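Local structure of catechol 2,3-dioxygenase (Pseudomonas sp. KL28, 3HPY) at residues R42-S54 with P138-L152. The protein probably catalyses the iron-dependent extradiol cleavage of catechol by molecular oxygen, giving 2-hydroxy-6-oxohexa-2,4-dienoate, and works as a homotetramer. Sequence-based numbering, arbitrary orientation.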
ATOM      1  N   ARG C  42       4.984  28.616 -25.791  1.00 42.65           N
ATOM      2  CA  ARG C  42       4.548  27.987 -24.553  1.00 41.49           C
ATOM      3  C   ARG C  42       4.017  26.597 -24.864  1.00 39.57           C
ATOM      4  O   ARG C  42       3.326  26.400 -25.863  1.00 40.48           O
ATOM      5  CB  ARG C  42       3.450  28.817 -23.900  1.00 41.93           C
ATOM      6  CG  ARG C  42       3.770  30.284 -23.819  1.00 42.46           C
ATOM      7  CD  ARG C  42       2.505  31.075 -24.029  1.00 43.66           C
ATOM      8  NE  ARG C  42       1.914  31.545 -22.783  1.00 44.13           N
ATOM      9  CZ  ARG C  42       0.699  32.080 -22.700  1.00 42.39           C
ATOM     10  NH1 ARG C  42      -0.052  32.197 -23.788  1.00 42.47           N
ATOM     11  NH2 ARG C  42       0.246  32.530 -21.542  1.00 39.94           N
ATOM     12  N   VAL C  43       4.346  25.629 -24.015  1.00 38.98           N
ATOM     13  CA  VAL C  43       3.877  24.262 -24.217  1.00 38.96           C
ATOM     14  C   VAL C  43       2.951  23.884 -23.062  1.00 38.56           C
ATOM     15  O   VAL C  43       3.287  24.080 -21.891  1.00 38.78           O
ATOM     16  CB  VAL C  43       5.062  23.273 -24.327  1.00 38.42           C
ATOM     17  CG1 VAL C  43       5.967  23.422 -23.148  1.00 39.72           C
ATOM     18  CG2 VAL C  43       4.550  21.854 -24.431  1.00 37.95           C
ATOM     19  N   TYR C  44       1.778  23.361 -23.410  1.00 37.51           N
ATOM     20  CA  TYR C  44       0.767  22.996 -22.424  1.00 36.78           C
ATOM     21  C   TYR C  44       0.773  21.517 -22.043  1.00 35.45           C
ATOM     22  O   TYR C  44       0.975  20.635 -22.886  1.00 34.16           O
ATOM     23  CB  TYR C  44      -0.631  23.372 -22.937  1.00 38.17           C
ATOM     24  CG  TYR C  44      -0.808  24.821 -23.373  1.00 40.08           C
ATOM     25  CD1 TYR C  44      -0.125  25.328 -24.482  1.00 39.74           C
ATOM     26  CD2 TYR C  44      -1.688  25.673 -22.699  1.00 40.76           C
ATOM     27  CE1 TYR C  44      -0.315  26.640 -24.910  1.00 40.31           C
ATOM     28  CE2 TYR C  44      -1.887  26.993 -23.121  1.00 41.07           C
ATOM     29  CZ  TYR C  44      -1.197  27.468 -24.227  1.00 40.69           C
ATOM     30  OH  TYR C  44      -1.389  28.765 -24.651  1.00 38.75           O
ATOM     31  N   PHE C  45       0.521  21.267 -20.760  1.00 34.20           N
ATOM     32  CA  PHE C  45       0.478  19.919 -20.202  1.00 32.38           C
ATOM     33  C   PHE C  45      -0.759  19.755 -19.333  1.00 30.52           C
ATOM     34  O   PHE C  45      -1.379  20.738 -18.929  1.00 29.14           O
ATOM     35  CB  PHE C  45       1.687  19.656 -19.303  1.00 32.84           C
ATOM     36  CG  PHE C  45       3.008  19.667 -20.012  1.00 33.86           C
ATOM     37  CD1 PHE C  45       3.779  20.826 -20.065  1.00 34.15           C
ATOM     38  CD2 PHE C  45       3.521  18.495 -20.560  1.00 33.98           C
ATOM     39  CE1 PHE C  45       5.044  20.813 -20.643  1.00 35.74           C
ATOM     40  CE2 PHE C  45       4.782  18.472 -21.141  1.00 35.71           C
ATOM     41  CZ  PHE C  45       5.546  19.633 -21.182  1.00 36.23           C
ATOM     42  N   LYS C  46      -1.095  18.502 -19.039  1.00 29.99           N
ATOM     43  CA  LYS C  46      -2.219  18.162 -18.170  1.00 29.16           C
ATOM     44  C   LYS C  46      -1.949  16.789 -17.547  1.00 28.32           C
ATOM     45  O   LYS C  46      -1.121  16.024 -18.050  1.00 29.41           O
ATOM     46  CB  LYS C  46      -3.528  18.110 -18.959  1.00 28.77           C
ATOM     47  CG  LYS C  46      -3.666  16.885 -19.863  1.00 30.00           C
ATOM     48  CD  LYS C  46      -5.018  16.888 -20.547  1.00 31.43           C
ATOM     49  CE  LYS C  46      -6.110  16.373 -19.613  1.00 32.23           C
ATOM     50  NZ  LYS C  46      -6.012  14.880 -19.484  1.00 28.91           N
ATOM     51  N   CYS C  47      -2.625  16.482 -16.447  1.00 27.25           N
ATOM     52  CA  CYS C  47      -2.452  15.178 -15.815  1.00 25.90           C
ATOM     53  C   CYS C  47      -3.285  14.222 -16.657  1.00 25.80           C
ATOM     54  O   CYS C  47      -4.348  14.604 -17.149  1.00 24.60           O
ATOM     55  CB  CYS C  47      -2.948  15.224 -14.370  1.00 25.26           C
ATOM     56  SG  CYS C  47      -1.937  16.288 -13.298  1.00 23.90           S
ATOM     57  N   TRP C  48      -2.807  12.992 -16.840  1.00 24.21           N
ATOM     58  CA  TRP C  48      -3.536  12.041 -17.666  1.00 23.95           C
ATOM     59  C   TRP C  48      -4.989  11.851 -17.261  1.00 24.76           C
ATOM     60  O   TRP C  48      -5.837  11.619 -18.124  1.00 24.51           O
ATOM     61  CB  TRP C  48      -2.841  10.674 -17.686  1.00 24.86           C
ATOM     62  CG  TRP C  48      -2.947   9.906 -16.392  1.00 24.08           C
ATOM     63  CD1 TRP C  48      -2.079   9.951 -15.332  1.00 22.85           C
ATOM     64  CD2 TRP C  48      -3.998   9.000 -16.014  1.00 23.01           C
ATOM     65  NE1 TRP C  48      -2.529   9.129 -14.317  1.00 22.66           N
ATOM     66  CE2 TRP C  48      -3.705   8.536 -14.708  1.00 23.72           C
ATOM     67  CE3 TRP C  48      -5.162   8.543 -16.648  1.00 26.46           C
ATOM     68  CZ2 TRP C  48      -4.532   7.629 -14.028  1.00 24.12           C
ATOM     69  CZ3 TRP C  48      -5.993   7.628 -15.962  1.00 25.90           C
ATOM     70  CH2 TRP C  48      -5.670   7.190 -14.670  1.00 25.75           C
ATOM     71  N   ASP C  49      -5.286  11.965 -15.966  1.00 24.07           N
ATOM     72  CA  ASP C  49      -6.655  11.744 -15.488  1.00 25.70           C
ATOM     73  C   ASP C  49      -7.601  12.951 -15.518  1.00 24.24           C
ATOM     74  O   ASP C  49      -8.804  12.780 -15.338  1.00 24.74           O
ATOM     75  CB  ASP C  49      -6.635  11.146 -14.070  1.00 24.83           C
ATOM     76  CG  ASP C  49      -7.702  10.071 -13.869  1.00 27.03           C
ATOM     77  OD1 ASP C  49      -8.441   9.765 -14.827  1.00 25.25           O
ATOM     78  OD2 ASP C  49      -7.804   9.517 -12.751  1.00 29.35           O
ATOM     79  N   GLU C  50      -7.085  14.158 -15.740  1.00 23.02           N
ATOM     80  CA  GLU C  50      -7.964  15.333 -15.791  1.00 23.32           C
ATOM     81  C   GLU C  50      -8.668  15.281 -17.126  1.00 23.15           C
ATOM     82  O   GLU C  50      -8.297  14.480 -17.975  1.00 21.30           O
ATOM     83  CB  GLU C  50      -7.166  16.634 -15.700  1.00 19.77           C
ATOM     84  CG  GLU C  50      -6.299  16.728 -14.470  1.00 23.96           C
ATOM     85  CD  GLU C  50      -5.397  17.952 -14.478  1.00 24.17           C
ATOM     86  OE1 GLU C  50      -4.750  18.210 -15.523  1.00 27.46           O
ATOM     87  OE2 GLU C  50      -5.331  18.642 -13.437  1.00 24.11           O
ATOM     88  N   ARG C  51      -9.670  16.133 -17.322  1.00 22.98           N
ATOM     89  CA  ARG C  51     -10.392  16.129 -18.588  1.00 26.90           C
ATOM     90  C   ARG C  51     -10.146  17.371 -19.441  1.00 26.58           C
ATOM     91  O   ARG C  51     -10.285  17.324 -20.666  1.00 26.44           O
ATOM     92  CB  ARG C  51     -11.898  15.959 -18.333  1.00 29.76           C
ATOM     93  CG  ARG C  51     -12.205  14.735 -17.486  1.00 30.44           C
ATOM     94  CD  ARG C  51     -13.653  14.310 -17.570  1.00 32.38           C
ATOM     95  NE  ARG C  51     -13.907  13.200 -16.657  1.00 32.42           N
ATOM     96  CZ  ARG C  51     -15.086  12.612 -16.503  1.00 33.33           C
ATOM     97  NH1 ARG C  51     -16.134  13.023 -17.205  1.00 33.19           N
ATOM     98  NH2 ARG C  51     -15.213  11.614 -15.643  1.00 32.31           N
ATOM     99  N   ASP C  52      -9.753  18.465 -18.796  1.00 27.23           N
ATOM    100  CA  ASP C  52      -9.506  19.719 -19.501  1.00 28.65           C
ATOM    101  C   ASP C  52      -8.146  19.796 -20.194  1.00 30.36           C
ATOM    102  O   ASP C  52      -7.174  19.172 -19.760  1.00 31.04           O
ATOM    103  CB  ASP C  52      -9.709  20.898 -18.542  1.00 29.72           C
ATOM    104  CG  ASP C  52     -11.188  21.170 -18.259  1.00 28.92           C
ATOM    105  OD1 ASP C  52     -12.046  20.565 -18.948  1.00 27.57           O
ATOM    106  OD2 ASP C  52     -11.495  21.989 -17.368  1.00 27.35           O
ATOM    107  N   HIS C  53      -8.093  20.569 -21.278  1.00 30.78           N
ATOM    108  CA  HIS C  53      -6.891  20.724 -22.101  1.00 31.51           C
ATOM    109  C   HIS C  53      -5.537  20.865 -21.409  1.00 30.95           C
ATOM    110  O   HIS C  53      -4.561  20.226 -21.814  1.00 33.87           O
ATOM    111  CB  HIS C  53      -7.075  21.903 -23.061  1.00 32.03           C
ATOM    112  CG  HIS C  53      -5.916  22.122 -23.983  1.00 32.33           C
ATOM    113  ND1 HIS C  53      -4.866  22.963 -23.678  1.00 33.38           N
ATOM    114  CD2 HIS C  53      -5.653  21.628 -25.216  1.00 31.95           C
ATOM    115  CE1 HIS C  53      -4.012  22.982 -24.684  1.00 32.27           C
ATOM    116  NE2 HIS C  53      -4.467  22.180 -25.632  1.00 33.31           N
ATOM    117  N   SER C  54      -5.472  21.691 -20.375  1.00 29.18           N
ATOM    118  CA  SER C  54      -4.211  21.919 -19.687  1.00 28.36           C
ATOM    119  C   SER C  54      -4.395  22.336 -18.236  1.00 27.76           C
ATOM    120  O   SER C  54      -5.453  22.840 -17.860  1.00 27.75           O
ATOM    121  CB  SER C  54      -3.448  23.034 -20.398  1.00 27.86           C
ATOM    122  OG  SER C  54      -4.135  24.268 -20.222  1.00 25.01           O
ATOM    123  N   PRO C 138     -10.206   1.376 -15.258  1.00 35.89           N
ATOM    124  CA  PRO C 138      -9.765   2.151 -14.090  1.00 35.23           C
ATOM    125  C   PRO C 138      -8.568   3.055 -14.414  1.00 34.19           C
ATOM    126  O   PRO C 138      -8.368   4.096 -13.786  1.00 33.94           O
ATOM    127  CB  PRO C 138      -9.422   1.064 -13.070  1.00 33.94           C
ATOM    128  CG  PRO C 138      -8.951  -0.059 -13.938  1.00 35.31           C
ATOM    129  CD  PRO C 138      -9.990  -0.066 -15.038  1.00 35.74           C
ATOM    130  N   TRP C 139      -7.779   2.644 -15.404  1.00 34.01           N
ATOM    131  CA  TRP C 139      -6.601   3.398 -15.834  1.00 33.74           C
ATOM    132  C   TRP C 139      -6.039   2.805 -17.128  1.00 34.14           C
ATOM    133  O   TRP C 139      -6.617   1.879 -17.705  1.00 35.79           O
ATOM    134  CB  TRP C 139      -5.512   3.367 -14.755  1.00 33.29           C
ATOM    135  CG  TRP C 139      -5.211   1.976 -14.245  1.00 34.17           C
ATOM    136  CD1 TRP C 139      -5.843   1.327 -13.223  1.00 32.97           C
ATOM    137  CD2 TRP C 139      -4.243   1.047 -14.771  1.00 34.37           C
ATOM    138  NE1 TRP C 139      -5.335   0.058 -13.080  1.00 34.08           N
ATOM    139  CE2 TRP C 139      -4.352  -0.141 -14.015  1.00 33.64           C
ATOM    140  CE3 TRP C 139      -3.297   1.104 -15.803  1.00 34.56           C
ATOM    141  CZ2 TRP C 139      -3.552  -1.263 -14.259  1.00 33.92           C
ATOM    142  CZ3 TRP C 139      -2.497  -0.020 -16.046  1.00 34.70           C
ATOM    143  CH2 TRP C 139      -2.632  -1.183 -15.276  1.00 34.39           C
ATOM    144  N   ASN C 140      -4.906   3.334 -17.578  1.00 32.72           N
ATOM    145  CA  ASN C 140      -4.271   2.850 -18.799  1.00 30.72           C
ATOM    146  C   ASN C 140      -2.767   3.089 -18.706  1.00 29.82           C
ATOM    147  O   ASN C 140      -2.265   3.507 -17.661  1.00 30.77           O
ATOM    148  CB  ASN C 140      -4.847   3.596 -20.005  1.00 32.32           C
ATOM    149  CG  ASN C 140      -4.432   5.048 -20.038  1.00 30.03           C
ATOM    150  OD1 ASN C 140      -4.233   5.667 -18.999  1.00 33.24           O
ATOM    151  ND2 ASN C 140      -4.304   5.602 -21.237  1.00 34.67           N
ATOM    152  N   ALA C 141      -2.053   2.829 -19.799  1.00 28.54           N
ATOM    153  CA  ALA C 141      -0.605   3.001 -19.839  1.00 26.24           C
ATOM    154  C   ALA C 141      -0.156   4.385 -19.387  1.00 25.94           C
ATOM    155  O   ALA C 141       0.946   4.544 -18.874  1.00 24.22           O
ATOM    156  CB  ALA C 141      -0.093   2.725 -21.244  1.00 27.34           C
ATOM    157  N   GLN C 142      -1.008   5.385 -19.578  1.00 24.93           N
ATOM    158  CA  GLN C 142      -0.670   6.741 -19.176  1.00 27.81           C
ATOM    159  C   GLN C 142      -0.266   6.787 -17.701  1.00 27.24           C
ATOM    160  O   GLN C 142       0.643   7.528 -17.332  1.00 26.61           O
ATOM    161  CB  GLN C 142      -1.858   7.685 -19.419  1.00 29.40           C
ATOM    162  CG  GLN C 142      -2.231   7.868 -20.900  1.00 33.05           C
ATOM    163  CD  GLN C 142      -3.470   8.739 -21.100  1.00 34.62           C
ATOM    164  OE1 GLN C 142      -4.581   8.351 -20.738  1.00 34.53           O
ATOM    165  NE2 GLN C 142      -3.279   9.927 -21.674  1.00 36.76           N
ATOM    166  N   ARG C 143      -0.933   5.980 -16.879  1.00 26.99           N
ATOM    167  CA  ARG C 143      -0.682   5.927 -15.437  1.00 30.15           C
ATOM    168  C   ARG C 143       0.721   5.448 -15.088  1.00 30.54           C
ATOM    169  O   ARG C 143       1.209   5.664 -13.979  1.00 29.73           O
ATOM    170  CB  ARG C 143      -1.701   5.003 -14.758  1.00 31.61           C
ATOM    171  CG  ARG C 143      -1.681   5.077 -13.238  1.00 37.27           C
ATOM    172  CD  ARG C 143      -2.613   4.058 -12.572  1.00 40.17           C
ATOM    173  NE  ARG C 143      -2.117   2.685 -12.677  1.00 41.56           N
ATOM    174  CZ  ARG C 143      -2.515   1.690 -11.889  1.00 41.85           C
ATOM    175  NH1 ARG C 143      -3.413   1.912 -10.940  1.00 39.87           N
ATOM    176  NH2 ARG C 143      -2.006   0.473 -12.038  1.00 41.63           N
ATOM    177  N   GLU C 144       1.375   4.798 -16.036  1.00 30.59           N
ATOM    178  CA  GLU C 144       2.702   4.269 -15.781  1.00 32.21           C
ATOM    179  C   GLU C 144       3.799   5.035 -16.496  1.00 31.25           C
ATOM    180  O   GLU C 144       4.966   4.655 -16.438  1.00 30.09           O
ATOM    181  CB  GLU C 144       2.739   2.796 -16.183  1.00 34.47           C
ATOM    182  CG  GLU C 144       1.614   1.997 -15.552  1.00 37.85           C
ATOM    183  CD  GLU C 144       1.626   0.540 -15.955  1.00 38.70           C
ATOM    184  OE1 GLU C 144       2.475  -0.212 -15.443  1.00 38.85           O
ATOM    185  OE2 GLU C 144       0.787   0.147 -16.791  1.00 41.78           O
ATOM    186  N   HIS C 145       3.423   6.113 -17.175  1.00 30.03           N
ATOM    187  CA  HIS C 145       4.398   6.919 -17.896  1.00 27.90           C
ATOM    188  C   HIS C 145       4.972   7.931 -16.924  1.00 26.75           C
ATOM    189  O   HIS C 145       4.333   8.940 -16.609  1.00 26.15           O
ATOM    190  CB  HIS C 145       3.729   7.634 -19.068  1.00 29.18           C
ATOM    191  CG  HIS C 145       4.672   8.454 -19.892  1.00 29.44           C
ATOM    192  ND1 HIS C 145       5.636   7.893 -20.698  1.00 29.98           N
ATOM    193  CD2 HIS C 145       4.777   9.793 -20.053  1.00 30.11           C
ATOM    194  CE1 HIS C 145       6.294   8.850 -21.328  1.00 30.15           C
ATOM    195  NE2 HIS C 145       5.792  10.014 -20.953  1.00 31.98           N
ATOM    196  N   GLY C 146       6.182   7.662 -16.448  1.00 25.62           N
ATOM    197  CA  GLY C 146       6.788   8.557 -15.483  1.00 24.86           C
ATOM    198  C   GLY C 146       5.949   8.513 -14.221  1.00 24.39           C
ATOM    199  O   GLY C 146       5.175   7.581 -14.024  1.00 23.20           O
ATOM    200  N   ILE C 147       6.097   9.515 -13.365  1.00 24.65           N
ATOM    201  CA  ILE C 147       5.344   9.573 -12.115  1.00 25.23           C
ATOM    202  C   ILE C 147       3.840   9.570 -12.413  1.00 23.55           C
ATOM    203  O   ILE C 147       3.059   8.885 -11.742  1.00 25.42           O
ATOM    204  CB  ILE C 147       5.741  10.835 -11.332  1.00 24.18           C
ATOM    205  CG1 ILE C 147       7.258  10.819 -11.117  1.00 22.42           C
ATOM    206  CG2 ILE C 147       5.015  10.887  -9.990  1.00 22.10           C
ATOM    207  CD1 ILE C 147       7.808  12.055 -10.423  1.00 21.24           C
ATOM    208  N   ALA C 148       3.460  10.348 -13.420  1.00 22.45           N
ATOM    209  CA  ALA C 148       2.082  10.458 -13.900  1.00 22.76           C
ATOM    210  C   ALA C 148       1.033  10.795 -12.840  1.00 22.02           C
ATOM    211  O   ALA C 148       0.179   9.978 -12.523  1.00 20.72           O
ATOM    212  CB  ALA C 148       1.698   9.166 -14.630  1.00 23.44           C
ATOM    213  N   PRO C 149       1.058  12.024 -12.311  1.00 22.59           N
ATOM    214  CA  PRO C 149       0.072  12.393 -11.289  1.00 21.50           C
ATOM    215  C   PRO C 149      -1.352  12.452 -11.844  1.00 22.30           C
ATOM    216  O   PRO C 149      -1.547  12.447 -13.063  1.00 21.24           O
ATOM    217  CB  PRO C 149       0.584  13.737 -10.794  1.00 19.50           C
ATOM    218  CG  PRO C 149       1.180  14.332 -12.047  1.00 21.47           C
ATOM    219  CD  PRO C 149       1.936  13.165 -12.642  1.00 21.17           C
ATOM    220  N   ILE C 150      -2.328  12.523 -10.939  1.00 22.60           N
ATOM    221  CA  ILE C 150      -3.750  12.538 -11.282  1.00 24.76           C
ATOM    222  C   ILE C 150      -4.404  13.909 -11.482  1.00 24.66           C
ATOM    223  O   ILE C 150      -5.361  14.027 -12.239  1.00 25.78           O
ATOM    224  CB  ILE C 150      -4.561  11.747 -10.220  1.00 27.31           C
ATOM    225  CG1 ILE C 150      -4.335  10.241 -10.410  1.00 28.37           C
ATOM    226  CG2 ILE C 150      -6.047  12.049 -10.339  1.00 30.45           C
ATOM    227  CD1 ILE C 150      -2.913   9.785 -10.141  1.00 31.25           C
ATOM    228  N   GLN C 151      -3.916  14.933 -10.790  1.00 22.99           N
ATOM    229  CA  GLN C 151      -4.462  16.280 -10.947  1.00 24.36           C
ATOM    230  C   GLN C 151      -3.545  17.341 -10.353  1.00 24.08           C
ATOM    231  O   GLN C 151      -2.683  17.037  -9.532  1.00 23.16           O
ATOM    232  CB  GLN C 151      -5.843  16.410 -10.276  1.00 22.64           C
ATOM    233  CG  GLN C 151      -5.864  16.145  -8.771  1.00 24.72           C
ATOM    234  CD  GLN C 151      -7.194  16.508  -8.113  1.00 24.68           C
ATOM    235  OE1 GLN C 151      -8.268  16.304  -8.687  1.00 29.79           O
ATOM    236  NE2 GLN C 151      -7.126  17.020  -6.889  1.00 22.78           N
ATOM    237  N   LEU C 152      -3.728  18.586 -10.796  1.00 25.72           N
ATOM    238  CA  LEU C 152      -2.985  19.715 -10.247  1.00 25.50           C
ATOM    239  C   LEU C 152      -3.782  19.924  -8.956  1.00 25.68           C
ATOM    240  O   LEU C 152      -4.922  20.381  -8.998  1.00 27.00           O
ATOM    241  CB  LEU C 152      -3.110  20.941 -11.166  1.00 27.36           C
ATOM    242  CG  LEU C 152      -2.639  22.295 -10.616  1.00 27.93           C
ATOM    243  CD1 LEU C 152      -1.118  22.285 -10.505  1.00 27.39           C
ATOM    244  CD2 LEU C 152      -3.102  23.442 -11.525  1.00 28.64           C
TER
HETATM  245  O   HOH W   1      -0.389  12.833 -15.570  1.00 37.10           O
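Trp-48 is the main bump here, its indole slotted into a hollow lined on one face by Gln-142 and Arg-143 and edged by the carbonyls of Pro-138 and Ala-148. Arg-143 CA lies over the five-membered ring in a CH-pi contact, 4.1 Å from the centroid, and its CB and CG run on alongside CZ2. Gln-142 CB sits 3.6 Å from Trp-48 CB, at the root of the ring, while CH2 at the far end abuts CB of Trp-139. The opposite face of the indole is backed by CB of its own neighbour Asp-49, whose carboxylate pairs with Arg-252 of a second subunit. At the ring edge, NE1 gives a weak, bent bond to Ala-148 O (3.4 Å, 130°). One water bridges Trp-48 N and Pro-149 O. Trp-48 and Asp-49 are the central residues of a type I turn, Cys-47 to Glu-50, that follows strand 43-46 of the N-terminal VOC-type sheet; segment 138-152 runs into strand 151-159, which carries the iron ligand His-154, and the contact joins the two halves of this extradiol dioxygenase. A smaller bump, Cys-47 SG, nestles against Gln-151 CA (3.5 Å) and Pro-149 CG. Beside it Glu-50, extended beyond CG (chi2 173°), ties both segments: OE2 takes Leu-152 N (3.1 Å, 160°) and OE1 takes Cys-47 N (2.9 Å), both from above the carboxylate plane, which fixes its rotation.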